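Local atomic coordinates of 35 kDa hemin binding protein (Porphyromonas gingivalis, PDB entry 5Y1A), a protein that probably binds hemin and is exported as a type IX secretion cargo, carrying a thioredoxin-like domain alongside immunoglobulin-like beta-sandwich domains. Residues V38-F43 / V73-V78; I62-D67 / A126-K131; G141-E146 / I263-Q268; M189-P194 / Y202-T207. All blocks are in the same frame, centred on the assembly; numbering follows the deposited sequence.

Contact 1 (V38-F43 / V73-V78); sequences VVLEVF and VFQTFV
Val42, Val78 and Leu40 bury the most surface where strand 38-43 runs parallel to strand 73-78 in the mixed sheet of the thioredoxin-like domain. Val42 sits beside Phe77, both side chains rising on the same face. The strand register sets Val42 CB over one face of the ring, 4.0 Å from the Phe77 centroid in a CH-pi contact, and Val42 CG1, anti to the backbone N (chi1 -174°), reaches Phe77 CE1 at 3.6 Å. Both its N and its O bond to strand 73-78: Val42 N donates to Thr76 O, and Val42 O receives Val78 N at 2.7 Å, nearly along the C=O axis. Val78 belongs to the other face, where its CB meets the edge of the Phe43 ring near the ring plane, 4.1 Å from Phe43 CD1. Leu40 leans obliquely over Val73, with Leu40 CD1 3.8 Å from Val73 CG1, and its isobutyl group also packs against Ile58 of helix 51-63. Leu40 O is the most heavily used acceptor here. Thr76 N reaches it from above the carbonyl plane at 2.8 Å, and Thr76 OG1 lies in that plane on a lone pair, also at 2.8 Å. The threonine manages this because its OG1 takes the crowded position between N and the carbonyl carbon (chi1 66°). The chemistry thus combines a largely apolar face, with Gln75 at its margin, turned to helix 51-63 within a beta-alpha-beta crossover, with an opposite face, shared by Thr76 and Glu41, where the Glu41 carboxylate is probably balanced by the salt bridge to Arg114 and the hydrogen bond with Tyr183.

Contact 2 (I62-D67 / A126-K131); sequences IEMLDD and APIAIK
The last turn of helix 51-63 runs into a loop, its chain turning back through a Leu65 N to Ile62 O bond, and this corner faces the first turn of helix 127-138, which starts after Ala126 as N-cap. No hydrogen bond joins the two segments; the contact is made by aliphatic chains and one thioether. Met64 and Lys131 bury most of the surface. Met64 points toward the neighbouring helix, and its chain, straight through chi2 but bent at chi3 (86°), brings sulfur and methyl to separate targets. Its SD lies 3.9 Å from Pro127 CB, the side chains crossing obliquely, and its CE meets the tip of Ile128 at 3.8 Å from CD1, the two side chains running at about a right angle. Lys131 comes from the other direction as an extended chain, CG anti to the backbone N (chi1 -166°). Its methylenes slide past Leu65 in the opposite sense, with Lys131 CG 3.6 Å from Leu65 CD2, while Lys131 CD rests 3.9 Å from Met64 CB. Lys131 CE lies 3.6 Å from Met64 O, and NZ is too far for a hydrogen bond to it. Asp66 OD1 stands 5.7 Å from Lys131 NZ, too far for a salt bridge, although the opposite charges may attract weakly. Met64, Ile128 and Lys131 also touch a crystal neighbour, so their exact poses may owe something to the lattice. Beneath this surface seam, Ile130 packs on Ile58 and Ala61 of helix 51-63, and Ile62 bridges Ile134 of helix 127-138 to Val73 and Gln75 of strand 73-79.

Contact 3 (G141-E146 / I263-Q268); sequences GTAPAE and IINAGQ
A classic beta bulge sets this contact apart: Ile264 and Asn265, consecutive in strand 263-268, both face a single residue of strand 245-252 and both turn toward segment 141-146. The irregularity comes from Ile264, whose psi of -52° departs from the extended conformation. As a result, an apolar and a polar side chain are presented next to each other. Ile264 uses its CG2 branch, anti to the backbone N, which lies 3.6 Å from Ala145 CB and 3.7 Å from Pro144 CG, the isoleucine crossing the proline ring at about a right angle. Asn265 makes the polar half. Its ND2 donates to Ala145 O at 2.8 Å with an almost straight bond (168°), the oxygen lying in the plane of the side-chain amide and the donor in the plane of the carbonyl. Ala143 CB rests 3.5 Å from the same ND2, and chi1 of Asn265, -146°, sits off a staggered position. Further bonds fix the amide: ND2 also donates to Lys35 O, while OD1 accepts from Asn37 N and, weakly, from the following Ala266 N at 2.9 Å. Ala143 itself is bonded through its backbone to Phe34. The chemistry implies that one buried amide, with donor and acceptor both engaged, ties the bulged edge strand of the sandwich to the N-terminal strand and to segment 141-146, which leads from the thioredoxin-like sheet into the sandwich.

Contact 4 (M189-P194 / Y202-T207); sequences MKPINP and YLHQHT
Pro191 CG lies over a face of the His204 ring and at the edge of the Tyr202 ring. The proline crosses the imidazole obliquely, with Pro191 CG 4.0 Å from the His204 ring centroid in a CH-pi contact and Pro191 CB 3.5 Å from His204 CE1. The same CG, in the plane of the tyrosine ring, is 3.8 Å from Tyr202 CE2. Met189, fully extended with CG anti to its backbone N (chi1 177°), holds SD at the edge of the His204 ring, 5.3 Å from the centroid, and crosses Thr207 at about a right angle. Two backbone bonds align these groups: Met189 N donates to His204 O at 3.0 Å, almost straight, and His204 N returns to Met189 O at 2.9 Å. His204 NE2 bonds Gln195 OE1, consistent with a proton there, whereas buried ND1 has no partner in the model. His79 packs edge-to-face with the imidazole. This single antiparallel bridge lies beyond a G1 bulge, where His206, in the left-handed helical region, and Thr207 face Lys186; such an arrangement is that of a long, irregular hairpin connection between sandwich strands 179-186 and 207-220.

In the fold
Contact 1 touches the other three, its centre about 14 Å from those of contacts 2 and 3 and about 15 Å from that of contact 4. Contacts 1 and 2 interleave along the chain: helix 51-63 packs on strands 34-44 and 73-79, and helix 127-138 packs on helix 51-63. Contacts 3 and 4 come later, their centres about 28 Å apart, with 189-207 between the segments of contact 3. Both bring the beta-sandwich against the thioredoxin sheet, contact 3 through strand 263-270 and contact 4 through the 187-206 connection, whose His206 probably bonds Phe77. The thioredoxin-like domain and the adjoining sandwich are thus joined at more than one place, not by a linker alone.

Contact 1 (V38-F43 / V73-V78)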
loop_
_atom_site.group_PDB
_atom_site.type_symbol
_atom_site.label_atom_id
_atom_site.label_comp_id
_atom_site.label_asym_id
_atom_site.label_seq_id
_atom_site.Cartn_x
_atom_site.Cartn_y
_atom_site.Cartn_z
ATOM N N VAL A 38 12.603 -5.023 8.137
ATOM C CA VAL A 38 13.203 -5.317 6.847
ATOM C C VAL A 38 12.127 -5.222 5.784
ATOM O O VAL A 38 11.049 -5.763 5.956
ATOM C CB VAL A 38 13.849 -6.720 6.846
ATOM C CG1 VAL A 38 14.085 -7.215 5.370
ATOM C CG2 VAL A 38 15.179 -6.684 7.564
ATOM N N VAL A 39 12.430 -4.510 4.700
ATOM C CA VAL A 39 11.576 -4.459 3.508
ATOM C C VAL A 39 12.166 -5.353 2.421
ATOM O O VAL A 39 13.367 -5.320 2.167
ATOM C CB VAL A 39 11.470 -2.979 2.987
ATOM C CG1 VAL A 39 10.756 -2.905 1.628
ATOM C CG2 VAL A 39 10.774 -2.103 4.026
ATOM N N LEU A 40 11.321 -6.170 1.799
ATOM C CA LEU A 40 11.721 -6.945 0.623
ATOM C C LEU A 40 10.951 -6.367 -0.545
ATOM O O LEU A 40 9.751 -6.110 -0.407
ATOM C CB LEU A 40 11.376 -8.433 0.802
ATOM C CG LEU A 40 11.908 -9.119 2.077
ATOM C CD1 LEU A 40 11.564 -10.615 2.045
ATOM C CD2 LEU A 40 13.422 -8.908 2.202
ATOM N N GLU A 41 11.643 -6.085 -1.655
ATOM C CA GLU A 41 10.975 -5.732 -2.925
ATOM C C GLU A 41 11.209 -6.876 -3.887
ATOM O O GLU A 41 12.348 -7.181 -4.225
ATOM C CB GLU A 41 11.482 -4.364 -3.459
ATOM C CG GLU A 41 11.008 -3.228 -2.527
ATOM C CD GLU A 41 11.682 -1.905 -2.815
ATOM O OE1 GLU A 41 12.920 -1.875 -2.718
ATOM O OE2 GLU A 41 10.976 -0.916 -3.144
ATOM N N VAL A 42 10.116 -7.546 -4.272
ATOM C CA VAL A 42 10.173 -8.698 -5.156
ATOM C C VAL A 42 9.665 -8.340 -6.546
ATOM O O VAL A 42 8.601 -7.721 -6.704
ATOM C CB VAL A 42 9.298 -9.845 -4.632
ATOM C CG1 VAL A 42 9.505 -11.134 -5.522
ATOM C CG2 VAL A 42 9.592 -10.060 -3.140
ATOM N N PHE A 43 10.415 -8.774 -7.557
ATOM C CA PHE A 43 10.131 -8.400 -8.953
ATOM C C PHE A 43 9.522 -9.578 -9.693
ATOM O O PHE A 43 10.101 -10.658 -9.752
ATOM C CB PHE A 43 11.428 -7.876 -9.587
ATOM C CG PHE A 43 12.099 -6.869 -8.712
ATOM C CD1 PHE A 43 11.440 -5.684 -8.363
ATOM C CD2 PHE A 43 13.361 -7.122 -8.165
ATOM C CE1 PHE A 43 12.040 -4.780 -7.453
ATOM C CE2 PHE A 43 13.965 -6.210 -7.270
ATOM C CZ PHE A 43 13.312 -5.044 -6.937
ATOM N N VAL A 73 9.317 -8.337 9.017
ATOM C CA VAL A 73 9.632 -8.424 7.572
ATOM C C VAL A 73 8.407 -7.990 6.766
ATOM O O VAL A 73 7.334 -8.588 6.879
ATOM C CB VAL A 73 10.079 -9.848 7.125
ATOM C CG1 VAL A 73 10.400 -9.863 5.628
ATOM C CG2 VAL A 73 11.287 -10.288 7.934
ATOM N N PHE A 74 8.570 -6.950 5.953
ATOM C CA PHE A 74 7.451 -6.404 5.181
ATOM C C PHE A 74 7.728 -6.676 3.708
ATOM O O PHE A 74 8.560 -5.994 3.116
ATOM C CB PHE A 74 7.316 -4.889 5.401
ATOM C CG PHE A 74 7.193 -4.481 6.853
ATOM C CD1 PHE A 74 6.436 -5.240 7.761
ATOM C CD2 PHE A 74 7.828 -3.329 7.314
ATOM C CE1 PHE A 74 6.356 -4.848 9.114
ATOM C CE2 PHE A 74 7.726 -2.926 8.648
ATOM C CZ PHE A 74 6.971 -3.684 9.540
ATOM N N GLN A 75 7.042 -7.664 3.131
ATOM C CA GLN A 75 7.210 -7.992 1.716
ATOM C C GLN A 75 6.436 -7.043 0.807
ATOM O O GLN A 75 5.374 -6.519 1.169
ATOM C CB GLN A 75 6.698 -9.405 1.410
ATOM C CG GLN A 75 7.284 -10.540 2.206
ATOM C CD GLN A 75 6.538 -11.839 1.882
ATOM O OE1 GLN A 75 6.676 -12.376 0.788
ATOM N NE2 GLN A 75 5.735 -12.322 2.823
ATOM N N THR A 76 6.995 -6.797 -0.375
ATOM C CA THR A 76 6.272 -6.091 -1.432
ATOM C C THR A 76 6.578 -6.769 -2.768
ATOM O O THR A 76 7.699 -7.238 -2.965
ATOM C CB THR A 76 6.667 -4.613 -1.530
ATOM O OG1 THR A 76 8.030 -4.512 -1.951
ATOM C CG2 THR A 76 6.501 -3.894 -0.208
ATOM N N PHE A 77 5.569 -6.873 -3.639
ATOM C CA PHE A 77 5.736 -7.463 -4.970
ATOM C C PHE A 77 5.455 -6.369 -5.978
ATOM O O PHE A 77 4.387 -5.747 -5.939
ATOM C CB PHE A 77 4.796 -8.651 -5.184
ATOM C CG PHE A 77 5.201 -9.872 -4.400
ATOM C CD1 PHE A 77 5.830 -10.950 -5.039
ATOM C CD2 PHE A 77 4.975 -9.935 -3.016
ATOM C CE1 PHE A 77 6.263 -12.080 -4.306
ATOM C CE2 PHE A 77 5.376 -11.061 -2.275
ATOM C CZ PHE A 77 6.025 -12.140 -2.913
ATOM N N VAL A 78 6.410 -6.159 -6.887
ATOM C CA VAL A 78 6.358 -5.078 -7.871
ATOM C C VAL A 78 6.239 -5.739 -9.234
ATOM O O VAL A 78 7.117 -6.512 -9.633
ATOM C CB VAL A 78 7.654 -4.235 -7.843
ATOM C CG1 VAL A 78 7.610 -3.167 -8.933
ATOM C CG2 VAL A 78 7.870 -3.571 -6.454
#

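Contact 2 (I62-D67 / A126-K131)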
loop_
_atom_site.group_PDB
_atom_site.type_symbol
_atom_site.label_atom_id
_atom_site.label_comp_id
_atom_site.label_asym_id
_atom_site.label_seq_id
_atom_site.Cartn_x
_atom_site.Cartn_y
_atom_site.Cartn_z
ATOM N N ILE A 62 10.521 -16.826 5.487
ATOM C CA ILE A 62 9.950 -16.024 6.564
ATOM C C ILE A 62 9.498 -16.921 7.715
ATOM O O ILE A 62 9.751 -16.614 8.870
ATOM C CB ILE A 62 8.844 -15.091 6.042
ATOM C CG1 ILE A 62 9.507 -14.058 5.106
ATOM C CG2 ILE A 62 8.057 -14.397 7.211
ATOM C CD1 ILE A 62 8.569 -13.065 4.458
ATOM N N GLU A 63 8.864 -18.035 7.389
ATOM C CA GLU A 63 8.387 -18.941 8.430
ATOM C C GLU A 63 9.521 -19.675 9.150
ATOM O O GLU A 63 9.282 -20.336 10.167
ATOM C CB GLU A 63 7.344 -19.902 7.862
ATOM C CG GLU A 63 6.003 -19.223 7.506
ATOM C CD GLU A 63 5.494 -18.278 8.590
ATOM O OE1 GLU A 63 5.284 -17.081 8.291
ATOM O OE2 GLU A 63 5.326 -18.729 9.748
ATOM N N MET A 64 10.746 -19.532 8.633
ATOM C CA MET A 64 11.964 -20.104 9.246
ATOM C C MET A 64 12.591 -19.147 10.255
ATOM O O MET A 64 13.443 -19.549 11.046
ATOM C CB MET A 64 12.995 -20.470 8.184
ATOM C CG MET A 64 12.673 -21.689 7.313
ATOM S SD MET A 64 13.971 -22.017 6.100
ATOM C CE MET A 64 15.101 -23.042 7.070
ATOM N N LEU A 65 12.166 -17.882 10.232
ATOM C CA LEU A 65 12.689 -16.882 11.147
ATOM C C LEU A 65 12.159 -17.093 12.561
ATOM O O LEU A 65 11.008 -17.502 12.746
ATOM C CB LEU A 65 12.283 -15.466 10.693
ATOM C CG LEU A 65 12.770 -14.979 9.330
ATOM C CD1 LEU A 65 12.013 -13.700 8.965
ATOM C CD2 LEU A 65 14.278 -14.710 9.398
ATOM N N ASP A 66 12.998 -16.775 13.547
ATOM C CA ASP A 66 12.549 -16.622 14.927
ATOM C C ASP A 66 11.311 -15.725 14.960
ATOM O O ASP A 66 11.199 -14.783 14.166
ATOM C CB ASP A 66 13.661 -16.009 15.794
ATOM C CG ASP A 66 14.843 -16.957 16.017
ATOM O OD1 ASP A 66 14.698 -18.187 15.815
ATOM O OD2 ASP A 66 15.930 -16.464 16.408
ATOM N N ASP A 67 10.356 -16.082 15.811
ATOM C CA ASP A 67 9.011 -15.517 15.740
ATOM C C ASP A 67 8.967 -13.997 15.921
ATOM O O ASP A 67 8.007 -13.348 15.495
ATOM C CB ASP A 67 8.082 -16.224 16.735
ATOM C CG ASP A 67 7.777 -17.663 16.336
ATOM O OD1 ASP A 67 6.859 -18.261 16.940
ATOM O OD2 ASP A 67 8.444 -18.200 15.420
ATOM N N ALA A 126 17.180 -21.109 -2.306
ATOM C CA ALA A 126 16.413 -21.922 -1.366
ATOM C C ALA A 126 15.940 -21.074 -0.185
ATOM O O ALA A 126 16.542 -20.038 0.124
ATOM C CB ALA A 126 17.256 -23.117 -0.870
ATOM N N PRO A 127 14.853 -21.494 0.490
ATOM C CA PRO A 127 14.389 -20.743 1.652
ATOM C C PRO A 127 15.485 -20.393 2.665
ATOM O O PRO A 127 15.485 -19.286 3.184
ATOM C CB PRO A 127 13.350 -21.684 2.280
ATOM C CG PRO A 127 12.758 -22.365 1.077
ATOM C CD PRO A 127 13.979 -22.651 0.207
ATOM N N ILE A 128 16.431 -21.301 2.931
ATOM C CA ILE A 128 17.497 -20.952 3.889
ATOM C C ILE A 128 18.403 -19.805 3.377
ATOM O O ILE A 128 18.824 -18.958 4.155
ATOM C CB ILE A 128 18.359 -22.181 4.341
ATOM C CG1 ILE A 128 19.286 -21.777 5.504
ATOM C CG2 ILE A 128 19.170 -22.758 3.171
ATOM C CD1 ILE A 128 18.550 -21.386 6.772
ATOM N N ALA A 129 18.662 -19.779 2.076
ATOM C CA ALA A 129 19.513 -18.740 1.480
ATOM C C ALA A 129 18.769 -17.406 1.541
ATOM O O ALA A 129 19.355 -16.373 1.868
ATOM C CB ALA A 129 19.869 -19.102 0.068
ATOM N N ILE A 130 17.471 -17.440 1.250
ATOM C CA ILE A 130 16.628 -16.255 1.426
ATOM C C ILE A 130 16.630 -15.797 2.888
ATOM O O ILE A 130 16.798 -14.607 3.171
ATOM C CB ILE A 130 15.175 -16.502 0.952
ATOM C CG1 ILE A 130 15.137 -16.968 -0.511
ATOM C CG2 ILE A 130 14.319 -15.253 1.236
ATOM C CD1 ILE A 130 13.789 -17.636 -0.899
ATOM N N LYS A 131 16.451 -16.732 3.825
ATOM C CA LYS A 131 16.476 -16.378 5.243
ATOM C C LYS A 131 17.782 -15.656 5.624
ATOM O O LYS A 131 17.763 -14.642 6.329
ATOM C CB LYS A 131 16.311 -17.631 6.107
ATOM C CG LYS A 131 15.996 -17.294 7.549
ATOM C CD LYS A 131 16.334 -18.418 8.482
ATOM C CE LYS A 131 16.458 -17.868 9.895
ATOM N NZ LYS A 131 17.283 -18.799 10.728
#

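Contact 3 (G141-E146 / I263-Q268)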
loop_
_atom_site.group_PDB
_atom_site.type_symbol
_atom_site.label_atom_id
_atom_site.label_comp_id
_atom_site.label_asym_id
_atom_site.label_seq_id
_atom_site.Cartn_x
_atom_site.Cartn_y
_atom_site.Cartn_z
ATOM N N GLY A 141 19.980 -5.775 14.394
ATOM C CA GLY A 141 18.587 -5.599 14.808
ATOM C C GLY A 141 18.170 -4.158 15.073
ATOM O O GLY A 141 17.014 -3.899 15.419
ATOM N N THR A 142 19.112 -3.228 14.914
ATOM C CA THR A 142 18.854 -1.818 15.172
ATOM C C THR A 142 18.998 -0.968 13.908
ATOM O O THR A 142 19.609 -1.374 12.920
ATOM C CB THR A 142 19.805 -1.222 16.243
ATOM O OG1 THR A 142 21.093 -1.005 15.668
ATOM C CG2 THR A 142 19.923 -2.135 17.452
ATOM N N ALA A 143 18.488 0.246 13.979
ATOM C CA ALA A 143 18.469 1.132 12.818
ATOM C C ALA A 143 18.507 2.570 13.313
ATOM O O ALA A 143 18.025 2.859 14.428
ATOM C CB ALA A 143 17.207 0.868 12.002
ATOM N N PRO A 144 19.101 3.484 12.524
ATOM C CA PRO A 144 19.192 4.897 12.894
ATOM C C PRO A 144 17.976 5.753 12.496
ATOM O O PRO A 144 18.067 6.964 12.505
ATOM C CB PRO A 144 20.434 5.350 12.130
ATOM C CG PRO A 144 20.372 4.567 10.882
ATOM C CD PRO A 144 19.865 3.203 11.281
ATOM N N ALA A 145 16.861 5.113 12.143
ATOM C CA ALA A 145 15.600 5.825 11.899
ATOM C C ALA A 145 14.443 4.943 12.299
ATOM O O ALA A 145 14.602 3.718 12.448
ATOM C CB ALA A 145 15.481 6.253 10.422
ATOM N N GLU A 146 13.280 5.565 12.489
ATOM C CA GLU A 146 12.058 4.833 12.783
ATOM C C GLU A 146 10.930 5.581 12.092
ATOM O O GLU A 146 10.984 6.816 11.943
ATOM C CB GLU A 146 11.840 4.768 14.301
ATOM C CG GLU A 146 10.481 4.330 14.784
ATOM C CD GLU A 146 10.354 4.526 16.282
ATOM O OE1 GLU A 146 9.816 5.580 16.713
ATOM O OE2 GLU A 146 10.822 3.627 17.014
ATOM N N ILE A 263 17.316 1.105 2.206
ATOM C CA ILE A 263 16.184 1.414 3.067
ATOM C C ILE A 263 16.688 1.317 4.508
ATOM O O ILE A 263 17.293 0.308 4.909
ATOM C CB ILE A 263 15.013 0.448 2.801
ATOM C CG1 ILE A 263 14.619 0.502 1.304
ATOM C CG2 ILE A 263 13.848 0.786 3.740
ATOM C CD1 ILE A 263 13.426 -0.419 0.907
ATOM N N ILE A 264 16.442 2.388 5.260
ATOM C CA ILE A 264 16.990 2.546 6.583
ATOM C C ILE A 264 16.045 1.883 7.615
ATOM O O ILE A 264 16.501 1.106 8.481
ATOM C CB ILE A 264 17.208 4.033 6.883
ATOM C CG1 ILE A 264 18.255 4.616 5.922
ATOM C CG2 ILE A 264 17.677 4.236 8.348
ATOM C CD1 ILE A 264 18.151 6.165 5.757
ATOM N N ASN A 265 14.759 2.233 7.565
ATOM C CA ASN A 265 13.769 1.513 8.363
ATOM C C ASN A 265 12.380 1.672 7.770
ATOM O O ASN A 265 12.179 2.451 6.833
ATOM C CB ASN A 265 13.780 1.982 9.819
ATOM C CG ASN A 265 13.472 0.856 10.803
ATOM O OD1 ASN A 265 13.025 -0.246 10.428
ATOM N ND2 ASN A 265 13.710 1.128 12.071
ATOM N N ALA A 266 11.426 0.916 8.302
ATOM C CA ALA A 266 10.085 0.860 7.706
ATOM C C ALA A 266 9.048 0.668 8.806
ATOM O O ALA A 266 9.374 0.196 9.900
ATOM C CB ALA A 266 10.013 -0.306 6.778
ATOM N N GLY A 267 7.803 0.992 8.480
ATOM C CA GLY A 267 6.660 0.711 9.347
ATOM C C GLY A 267 5.497 0.288 8.449
ATOM O O GLY A 267 5.447 0.640 7.268
ATOM N N GLN A 268 4.559 -0.475 9.002
ATOM C CA GLN A 268 3.439 -0.974 8.196
ATOM C C GLN A 268 2.229 -1.220 9.073
ATOM O O GLN A 268 2.352 -1.736 10.194
ATOM C CB GLN A 268 3.817 -2.275 7.481
ATOM C CG GLN A 268 2.733 -2.824 6.569
ATOM C CD GLN A 268 3.147 -4.120 5.956
ATOM O OE1 GLN A 268 4.008 -4.158 5.075
ATOM N NE2 GLN A 268 2.557 -5.203 6.435
#

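Contact 4 (M189-P194 / Y202-T207)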
loop_
_atom_site.group_PDB
_atom_site.type_symbol
_atom_site.label_atom_id
_atom_site.label_comp_id
_atom_site.label_asym_id
_atom_site.label_seq_id
_atom_site.Cartn_x
_atom_site.Cartn_y
_atom_site.Cartn_z
ATOM N N MET A 189 -5.297 -11.082 -3.565
ATOM C CA MET A 189 -5.682 -10.373 -4.751
ATOM C C MET A 189 -5.839 -11.311 -5.926
ATOM O O MET A 189 -4.921 -12.044 -6.263
ATOM C CB MET A 189 -4.614 -9.312 -5.096
ATOM C CG MET A 189 -4.904 -8.546 -6.381
ATOM S SD MET A 189 -3.538 -7.377 -6.840
ATOM C CE MET A 189 -4.271 -6.644 -8.279
ATOM N N LYS A 190 -6.998 -11.263 -6.574
ATOM C CA LYS A 190 -7.188 -12.035 -7.796
ATOM C C LYS A 190 -6.290 -11.463 -8.900
ATOM O O LYS A 190 -6.320 -10.255 -9.143
ATOM C CB LYS A 190 -8.653 -11.997 -8.261
ATOM C CG LYS A 190 -8.879 -12.852 -9.515
ATOM C CD LYS A 190 -10.372 -13.067 -9.811
ATOM C CE LYS A 190 -10.579 -14.164 -10.865
ATOM N NZ LYS A 190 -11.941 -14.042 -11.518
ATOM N N PRO A 191 -5.472 -12.315 -9.543
ATOM C CA PRO A 191 -4.660 -11.822 -10.663
ATOM C C PRO A 191 -5.503 -11.178 -11.768
ATOM O O PRO A 191 -6.688 -11.519 -11.925
ATOM C CB PRO A 191 -3.976 -13.092 -11.178
ATOM C CG PRO A 191 -3.867 -13.959 -9.962
ATOM C CD PRO A 191 -5.184 -13.735 -9.255
ATOM N N ILE A 192 -4.902 -10.241 -12.507
ATOM C CA ILE A 192 -5.606 -9.526 -13.577
ATOM C C ILE A 192 -5.803 -10.480 -14.766
ATOM O O ILE A 192 -6.896 -10.562 -15.341
ATOM C CB ILE A 192 -4.847 -8.231 -14.014
ATOM C CG1 ILE A 192 -4.829 -7.172 -12.880
ATOM C CG2 ILE A 192 -5.387 -7.694 -15.355
ATOM C CD1 ILE A 192 -6.201 -6.771 -12.291
ATOM N N ASN A 193 -4.735 -11.194 -15.109
ATOM C CA ASN A 193 -4.770 -12.356 -15.998
ATOM C C ASN A 193 -4.251 -13.550 -15.207
ATOM O O ASN A 193 -3.438 -13.362 -14.282
ATOM C CB ASN A 193 -3.878 -12.090 -17.220
ATOM C CG ASN A 193 -4.316 -10.862 -17.998
ATOM O OD1 ASN A 193 -3.617 -9.838 -18.035
ATOM N ND2 ASN A 193 -5.497 -10.952 -18.613
ATOM N N PRO A 194 -4.713 -14.783 -15.523
ATOM C CA PRO A 194 -4.248 -15.908 -14.698
ATOM C C PRO A 194 -2.733 -15.979 -14.562
ATOM O O PRO A 194 -1.994 -15.789 -15.543
ATOM C CB PRO A 194 -4.808 -17.137 -15.427
ATOM C CG PRO A 194 -6.092 -16.614 -16.018
ATOM C CD PRO A 194 -5.704 -15.226 -16.526
ATOM N N TYR A 202 -4.872 -19.728 -6.471
ATOM C CA TYR A 202 -3.733 -18.823 -6.231
ATOM C C TYR A 202 -4.221 -17.385 -6.128
ATOM O O TYR A 202 -5.126 -16.961 -6.872
ATOM C CB TYR A 202 -2.665 -18.960 -7.335
ATOM C CG TYR A 202 -1.642 -17.808 -7.329
ATOM C CD1 TYR A 202 -0.418 -17.932 -6.657
ATOM C CD2 TYR A 202 -1.939 -16.593 -7.947
ATOM C CE1 TYR A 202 0.525 -16.863 -6.634
ATOM C CE2 TYR A 202 -1.024 -15.521 -7.928
ATOM C CZ TYR A 202 0.183 -15.654 -7.264
ATOM O OH TYR A 202 1.032 -14.574 -7.254
ATOM N N LEU A 203 -3.603 -16.628 -5.216
ATOM C CA LEU A 203 -3.835 -15.181 -5.105
ATOM C C LEU A 203 -2.507 -14.443 -4.945
ATOM O O LEU A 203 -1.579 -14.958 -4.335
ATOM C CB LEU A 203 -4.717 -14.849 -3.879
ATOM C CG LEU A 203 -6.149 -15.428 -3.962
ATOM C CD1 LEU A 203 -6.824 -15.338 -2.597
ATOM C CD2 LEU A 203 -6.985 -14.794 -5.054
ATOM N N HIS A 204 -2.432 -13.219 -5.468
ATOM C CA HIS A 204 -1.253 -12.384 -5.187
ATOM C C HIS A 204 -1.310 -11.939 -3.732
ATOM O O HIS A 204 -2.396 -11.855 -3.145
ATOM C CB HIS A 204 -1.211 -11.144 -6.101
ATOM C CG HIS A 204 -1.003 -11.460 -7.542
ATOM N ND1 HIS A 204 -1.696 -10.829 -8.553
ATOM C CD2 HIS A 204 -0.182 -12.348 -8.144
ATOM C CE1 HIS A 204 -1.289 -11.307 -9.717
ATOM N NE2 HIS A 204 -0.370 -12.227 -9.493
ATOM N N GLN A 205 -0.142 -11.682 -3.132
ATOM C CA GLN A 205 -0.082 -11.128 -1.787
ATOM C C GLN A 205 0.892 -9.948 -1.747
ATOM O O GLN A 205 1.824 -9.911 -2.548
ATOM C CB GLN A 205 0.430 -12.180 -0.800
ATOM C CG GLN A 205 -0.402 -13.434 -0.738
ATOM C CD GLN A 205 -1.806 -13.201 -0.239
ATOM O OE1 GLN A 205 -2.107 -12.148 0.333
ATOM N NE2 GLN A 205 -2.677 -14.213 -0.413
ATOM N N HIS A 206 0.671 -9.017 -0.821
ATOM C CA HIS A 206 1.626 -7.937 -0.535
ATOM C C HIS A 206 1.997 -7.187 -1.834
ATOM O O HIS A 206 3.153 -6.836 -2.050
ATOM C CB HIS A 206 2.900 -8.509 0.134
ATOM C CG HIS A 206 2.618 -9.526 1.197
ATOM N ND1 HIS A 206 1.930 -9.218 2.351
ATOM C CD2 HIS A 206 2.928 -10.846 1.280
ATOM C CE1 HIS A 206 1.824 -10.305 3.102
ATOM N NE2 HIS A 206 2.404 -11.308 2.467
ATOM N N THR A 207 0.995 -6.918 -2.676
ATOM C CA THR A 207 1.265 -6.461 -4.046
ATOM C C THR A 207 1.119 -4.935 -4.147
ATOM O O THR A 207 0.106 -4.368 -3.746
ATOM C CB THR A 207 0.345 -7.220 -4.999
ATOM O OG1 THR A 207 0.698 -8.612 -4.929
ATOM C CG2 THR A 207 0.475 -6.728 -6.456
#